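2,3-bisphosphoglycerate-independent phosphoglycerate mutase (Pyrococcus horikoshii, PDB 2ZKT) probably catalyses the interconversion of 2-phosphoglycerate and 3-phosphoglycerate in glycolysis, as a metal-dependent mutase of the alkaline phosphatase superfamily. Local coordinates at residues 3-8 with 403-408; 96-101 with 164-169. One frame throughout, in Å; residues are numbered along the deposited sequence.

Contact 1 of 2, residues 3-8 with 403-408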
loop_
_atom_site.group_PDB
_atom_site.type_symbol
_atom_site.label_atom_id
_atom_site.label_comp_id
_atom_site.label_asym_id
_atom_site.label_seq_id
_atom_site.Cartn_x
_atom_site.Cartn_y
_atom_site.Cartn_z
ATOM N N LEU B 3 -21.649 -19.252 23.355
ATOM C CA LEU B 3 -21.881 -17.924 22.795
ATOM C C LEU B 3 -21.717 -17.826 21.273
ATOM O O LEU B 3 -20.740 -18.319 20.699
ATOM C CB LEU B 3 -20.924 -16.937 23.480
ATOM C CG LEU B 3 -21.040 -15.448 23.168
ATOM C CD1 LEU B 3 -22.403 -14.918 23.628
ATOM C CD2 LEU B 3 -19.913 -14.715 23.882
ATOM N N LYS B 4 -22.686 -17.173 20.628
ATOM C CA LYS B 4 -22.652 -16.975 19.181
ATOM C C LYS B 4 -21.975 -15.627 18.887
ATOM O O LYS B 4 -21.920 -14.753 19.752
ATOM C CB LYS B 4 -24.077 -16.979 18.617
ATOM C CG LYS B 4 -24.820 -18.296 18.810
ATOM C CD LYS B 4 -26.251 -18.187 18.294
ATOM C CE LYS B 4 -26.992 -19.512 18.398
ATOM N NZ LYS B 4 -28.372 -19.390 17.810
ATOM N N ARG B 5 -21.466 -15.458 17.666
ATOM C CA ARG B 5 -20.795 -14.209 17.301
ATOM C C ARG B 5 -21.475 -13.535 16.117
ATOM O O ARG B 5 -22.312 -14.143 15.447
ATOM C CB ARG B 5 -19.316 -14.488 16.974
ATOM C CG ARG B 5 -18.493 -14.869 18.193
ATOM C CD ARG B 5 -17.032 -15.189 17.862
ATOM N NE ARG B 5 -16.860 -16.601 17.537
ATOM C CZ ARG B 5 -16.077 -17.438 18.213
ATOM N NH1 ARG B 5 -15.375 -17.007 19.261
ATOM N NH2 ARG B 5 -16.008 -18.716 17.844
ATOM N N LYS B 6 -21.124 -12.269 15.879
ATOM C CA LYS B 6 -21.682 -11.522 14.751
ATOM C C LYS B 6 -20.798 -11.736 13.519
ATOM O O LYS B 6 -19.706 -12.309 13.613
ATOM C CB LYS B 6 -21.740 -10.019 15.063
ATOM C CG LYS B 6 -22.810 -9.614 16.062
ATOM C CD LYS B 6 -22.722 -8.124 16.399
ATOM C CE LYS B 6 -23.709 -7.745 17.503
ATOM N NZ LYS B 6 -25.125 -7.908 17.050
ATOM N N GLY B 7 -21.265 -11.268 12.362
ATOM C CA GLY B 7 -20.471 -11.424 11.159
ATOM C C GLY B 7 -20.270 -10.119 10.411
ATOM O O GLY B 7 -21.149 -9.254 10.403
ATOM N N LEU B 8 -19.103 -9.972 9.784
ATOM C CA LEU B 8 -18.810 -8.780 8.997
ATOM C C LEU B 8 -18.103 -9.187 7.696
ATOM O O LEU B 8 -16.902 -9.481 7.679
ATOM C CB LEU B 8 -17.943 -7.792 9.801
ATOM C CG LEU B 8 -17.563 -6.482 9.098
ATOM C CD1 LEU B 8 -18.776 -5.825 8.444
ATOM C CD2 LEU B 8 -16.944 -5.568 10.123
ATOM N N LEU B 403 -17.960 -20.339 12.152
ATOM C CA LEU B 403 -17.089 -19.667 13.112
ATOM C C LEU B 403 -17.914 -18.831 14.102
ATOM O O LEU B 403 -17.517 -18.561 15.231
ATOM C CB LEU B 403 -16.141 -18.734 12.356
ATOM C CG LEU B 403 -15.023 -19.477 11.599
ATOM C CD1 LEU B 403 -14.377 -18.592 10.532
ATOM C CD2 LEU B 403 -13.879 -19.940 12.512
ATOM N N MET B 404 -19.094 -18.377 13.599
ATOM C CA MET B 404 -20.014 -17.592 14.431
ATOM C C MET B 404 -20.893 -18.499 15.312
ATOM O O MET B 404 -21.748 -18.034 16.054
ATOM C CB MET B 404 -20.930 -16.773 13.501
ATOM C CG MET B 404 -20.261 -15.551 12.847
ATOM S SD MET B 404 -21.029 -15.086 11.275
ATOM C CE MET B 404 -22.515 -14.272 11.893
ATOM N N ASN B 405 -20.670 -19.812 15.220
ATOM C CA ASN B 405 -21.430 -20.799 15.992
ATOM C C ASN B 405 -22.927 -20.741 15.681
ATOM O O ASN B 405 -23.765 -20.961 16.558
ATOM C CB ASN B 405 -21.202 -20.596 17.502
ATOM C CG ASN B 405 -19.767 -20.890 17.916
ATOM O OD1 ASN B 405 -19.151 -21.846 17.427
ATOM N ND2 ASN B 405 -19.226 -20.078 18.822
ATOM N N ARG B 406 -23.254 -20.444 14.426
ATOM C CA ARG B 406 -24.641 -20.356 13.995
ATOM C C ARG B 406 -24.974 -21.453 12.991
ATOM O O ARG B 406 -26.002 -21.396 12.314
ATOM C CB ARG B 406 -24.911 -18.974 13.379
ATOM C CG ARG B 406 -24.852 -17.833 14.402
ATOM C CD ARG B 406 -25.025 -16.459 13.741
ATOM N NE ARG B 406 -24.812 -15.384 14.713
ATOM C CZ ARG B 406 -25.714 -14.989 15.612
ATOM N NH1 ARG B 406 -26.912 -15.566 15.657
ATOM N NH2 ARG B 406 -25.395 -14.045 16.495
ATOM N N SER B 407 -24.105 -22.461 12.909
ATOM C CA SER B 407 -24.308 -23.584 11.993
ATOM C C SER B 407 -25.023 -24.770 12.652
ATOM O O SER B 407 -24.786 -25.096 13.826
ATOM C CB SER B 407 -22.962 -24.065 11.453
ATOM O OG SER B 407 -22.109 -24.448 12.525
ATOM N N GLU B 408 -25.889 -25.424 11.878
ATOM C CA GLU B 408 -26.628 -26.585 12.358
ATOM C C GLU B 408 -26.091 -27.833 11.656
ATOM O O GLU B 408 -25.871 -27.831 10.441
ATOM C CB GLU B 408 -28.129 -26.418 12.070
ATOM C CG GLU B 408 -28.791 -25.323 12.897
ATOM C CD GLU B 408 -30.263 -25.147 12.563
ATOM O OE1 GLU B 408 -30.580 -24.704 11.433
ATOM O OE2 GLU B 408 -31.108 -25.457 13.435
#
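Arg5 O is gripped side-on by two nitrogens of Arg406: NE at 2.9 Å, with an N-H...O angle of 157°, and NH2 at 3.3 Å, where the donor stands well above the carbonyl plane. The oxygen lies in the guanidinium plane, while Lys4 CB covers one face of that group near its rim. The grip is mirrored in the other direction, since Arg5 NE (3.1 Å) and Arg5 NH2 (3.0 Å) both donate to Leu403 O, and Arg5 NH1 forms a salt bridge with Glu337. Arg5 N adds a backbone bond to Met404 O. Asn405, at positive phi in the Schellman motif that ends helix 396-403, turns its amide to Leu3 O, with ND2 3.0 Å from that oxygen. The Met404 chain bends at chi3 (77°), which brings CE to 3.3 Å from Gly7 N. Two arginines thus bind each segment to a main-chain carbonyl of the other, joining the start of strand 6-12 to the C-terminal end of a helix. Around them, Met404 also touches Phe296 and Val340, on strands 296-301 and 339-344, which flank strand 6-12 in the mixed sheet.

Contact 2 of 2, residues 96-101 with 164-169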
loop_
_atom_site.group_PDB
_atom_site.type_symbol
_atom_site.label_atom_id
_atom_site.label_comp_id
_atom_site.label_asym_id
_atom_site.label_seq_id
_atom_site.Cartn_x
_atom_site.Cartn_y
_atom_site.Cartn_z
ATOM N N LEU B 96 -41.109 -9.129 -14.619
ATOM C CA LEU B 96 -39.909 -9.253 -15.445
ATOM C C LEU B 96 -39.278 -7.851 -15.596
ATOM O O LEU B 96 -39.954 -6.903 -16.008
ATOM C CB LEU B 96 -40.268 -9.818 -16.827
ATOM C CG LEU B 96 -39.073 -10.123 -17.751
ATOM C CD1 LEU B 96 -38.128 -11.120 -17.077
ATOM C CD2 LEU B 96 -39.583 -10.687 -19.080
ATOM N N ALA B 97 -37.989 -7.728 -15.252
ATOM C CA ALA B 97 -37.288 -6.442 -15.322
ATOM C C ALA B 97 -36.111 -6.453 -16.294
ATOM O O ALA B 97 -35.532 -7.503 -16.578
ATOM C CB ALA B 97 -36.813 -6.041 -13.942
ATOM N N PHE B 98 -35.758 -5.271 -16.803
ATOM C CA PHE B 98 -34.668 -5.139 -17.769
ATOM C C PHE B 98 -33.805 -3.917 -17.476
ATOM O O PHE B 98 -34.264 -2.949 -16.856
ATOM C CB PHE B 98 -35.224 -4.947 -19.183
ATOM C CG PHE B 98 -36.236 -5.976 -19.603
ATOM C CD1 PHE B 98 -37.567 -5.881 -19.178
ATOM C CD2 PHE B 98 -35.873 -7.019 -20.469
ATOM C CE1 PHE B 98 -38.524 -6.805 -19.611
ATOM C CE2 PHE B 98 -36.824 -7.949 -20.908
ATOM C CZ PHE B 98 -38.156 -7.840 -20.478
ATOM N N ARG B 99 -32.549 -3.966 -17.928
ATOM C CA ARG B 99 -31.646 -2.822 -17.787
ATOM C C ARG B 99 -31.818 -2.108 -19.146
ATOM O O ARG B 99 -31.843 -2.752 -20.208
ATOM C CB ARG B 99 -30.195 -3.284 -17.574
ATOM C CG ARG B 99 -29.639 -4.180 -18.670
ATOM C CD ARG B 99 -28.359 -4.881 -18.203
ATOM N NE ARG B 99 -27.256 -3.947 -17.955
ATOM C CZ ARG B 99 -26.571 -3.322 -18.913
ATOM N NH1 ARG B 99 -26.873 -3.531 -20.194
ATOM N NH2 ARG B 99 -25.587 -2.484 -18.593
ATOM N N VAL B 100 -31.972 -0.788 -19.106
ATOM C CA VAL B 100 -32.183 -0.018 -20.332
ATOM C C VAL B 100 -31.155 1.098 -20.578
ATOM O O VAL B 100 -30.814 1.865 -19.663
ATOM C CB VAL B 100 -33.590 0.650 -20.330
ATOM C CG1 VAL B 100 -33.859 1.284 -21.689
ATOM C CG2 VAL B 100 -34.676 -0.379 -19.963
ATOM N N ASN B 101 -30.692 1.196 -21.826
ATOM C CA ASN B 101 -29.741 2.238 -22.211
ATOM C C ASN B 101 -30.411 3.132 -23.249
ATOM O O ASN B 101 -30.979 2.625 -24.231
ATOM C CB ASN B 101 -28.469 1.638 -22.840
ATOM C CG ASN B 101 -27.675 0.778 -21.866
ATOM O OD1 ASN B 101 -28.068 -0.351 -21.543
ATOM N ND2 ASN B 101 -26.549 1.309 -21.393
ATOM N N GLY B 164 -36.628 -1.031 -16.936
ATOM C CA GLY B 164 -37.959 -1.339 -17.467
ATOM C C GLY B 164 -38.555 -2.563 -16.770
ATOM O O GLY B 164 -37.936 -3.629 -16.714
ATOM N N ASP B 165 -39.770 -2.415 -16.250
ATOM C CA ASP B 165 -40.426 -3.529 -15.568
ATOM C C ASP B 165 -41.796 -3.886 -16.169
ATOM O O ASP B 165 -42.734 -3.088 -16.107
ATOM C CB ASP B 165 -40.596 -3.202 -14.080
ATOM C CG ASP B 165 -41.222 -4.345 -13.311
ATOM O OD1 ASP B 165 -40.586 -5.422 -13.233
ATOM O OD2 ASP B 165 -42.351 -4.174 -12.797
ATOM N N ASN B 166 -41.893 -5.075 -16.765
ATOM C CA ASN B 166 -43.109 -5.669 -17.322
ATOM C C ASN B 166 -43.850 -6.529 -16.283
ATOM O O ASN B 166 -43.318 -7.470 -15.711
ATOM C CB ASN B 166 -42.720 -6.526 -18.529
ATOM C CG ASN B 166 -42.445 -5.626 -19.709
ATOM O OD1 ASN B 166 -42.679 -4.419 -19.674
ATOM N ND2 ASN B 166 -41.928 -6.245 -20.787
ATOM N N ASP B 167 -45.128 -6.164 -16.028
ATOM C CA ASP B 167 -45.881 -6.810 -14.949
ATOM C C ASP B 167 -46.380 -8.226 -15.305
ATOM O O ASP B 167 -46.511 -8.618 -16.452
ATOM C CB ASP B 167 -47.052 -5.900 -14.568
ATOM C CG ASP B 167 -46.562 -4.818 -13.608
ATOM O OD1 ASP B 167 -46.119 -3.777 -14.099
ATOM O OD2 ASP B 167 -46.622 -5.027 -12.397
ATOM N N PRO B 168 -46.745 -8.973 -14.255
ATOM C CA PRO B 168 -46.751 -10.436 -14.212
ATOM C C PRO B 168 -46.317 -11.171 -15.504
ATOM O O PRO B 168 -47.047 -11.984 -16.069
ATOM C CB PRO B 168 -48.176 -10.785 -13.794
ATOM C CG PRO B 168 -48.648 -9.627 -12.888
ATOM C CD PRO B 168 -47.469 -8.548 -13.071
ATOM N N HIS B 169 -45.055 -10.905 -15.933
ATOM C CA HIS B 169 -44.553 -11.553 -17.150
ATOM C C HIS B 169 -43.256 -12.357 -16.922
ATOM O O HIS B 169 -42.475 -12.588 -17.835
ATOM C CB HIS B 169 -44.295 -10.457 -18.192
ATOM C CG HIS B 169 -45.538 -10.248 -19.022
ATOM N ND1 HIS B 169 -46.566 -9.451 -18.635
ATOM C CD2 HIS B 169 -45.846 -10.796 -20.276
ATOM C CE1 HIS B 169 -47.475 -9.520 -19.631
ATOM N NE2 HIS B 169 -47.070 -10.318 -20.626
#
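Leu96 and Asn166 form one hydrogen-bonded pair, Phe98 and Gly164 another, in the antiparallel four-stranded sheet where strands 96-103 and 161-166 are the two inner neighbours. The short strand segments run at 160° to each other. Leu96 N reaches Asn166 O at 3.0 Å in a nearly straight bond, and Asn166 N returns to Leu96 O at 2.8 Å. Phe98 and Gly164 exchange the same two backbone bonds. Between them, Ala97 and Asp165 make the non-hydrogen-bonded pair, their CA atoms 4.3 Å apart.

The tightly packed part is the face that carries Leu96, Phe98 and Asn166, all three buried, which helix 186-203 covers through Leu192. Phe98 CG lies anti to the carbonyl carbon, beside the backbone N (chi1 -52°). The edge of its ring meets Gly164, with CD1 3.4 Å from Gly164 O, which lies near the ring plane. Phe98 CE1 meets Asn166 ND2 at 3.6 Å, the amide lying obliquely to the ring with the two planes 69° apart. An alanine in place of Phe98 would probably open a gap next to Leu192 and leave Asn166 ND2 without its ring neighbour.

The looser part lies where strand 161-166 gives way to a turn. Pro168 there is exposed and reaches residues 96-101 with no atom, and His169 is partly exposed, its ring leading away from Leu96 toward Val188 and Ile191 while NE2 is hydrogen-bonded to Lys187 NZ. Across to the strand the turn is met by Leu96, whose CB and CD2 both lie 3.7 Å from His169 O.

How the contacts relate
From the N terminus, the chain enters contact 1 just before and within strand 6-12, a central strand of the eight-stranded mixed sheet. It later reaches strand 96-103, leaves it, and returns on strand 161-166, so contact 2 closes a loop of 62 intervening residues, including helix 131-142 and strand 152-155. That loop is nested inside the far longer one, of 394 residues, which closes when residues 403-408 come back to residues 3-8. Contact 1 therefore joins the two ends of the chain at the start of strand 6-12 in the mixed sheet, whereas contact 2 pairs inner strands of the separate antiparallel sheet. Their centres are 38 Å apart and their nearest atoms about 28 Å, without touching.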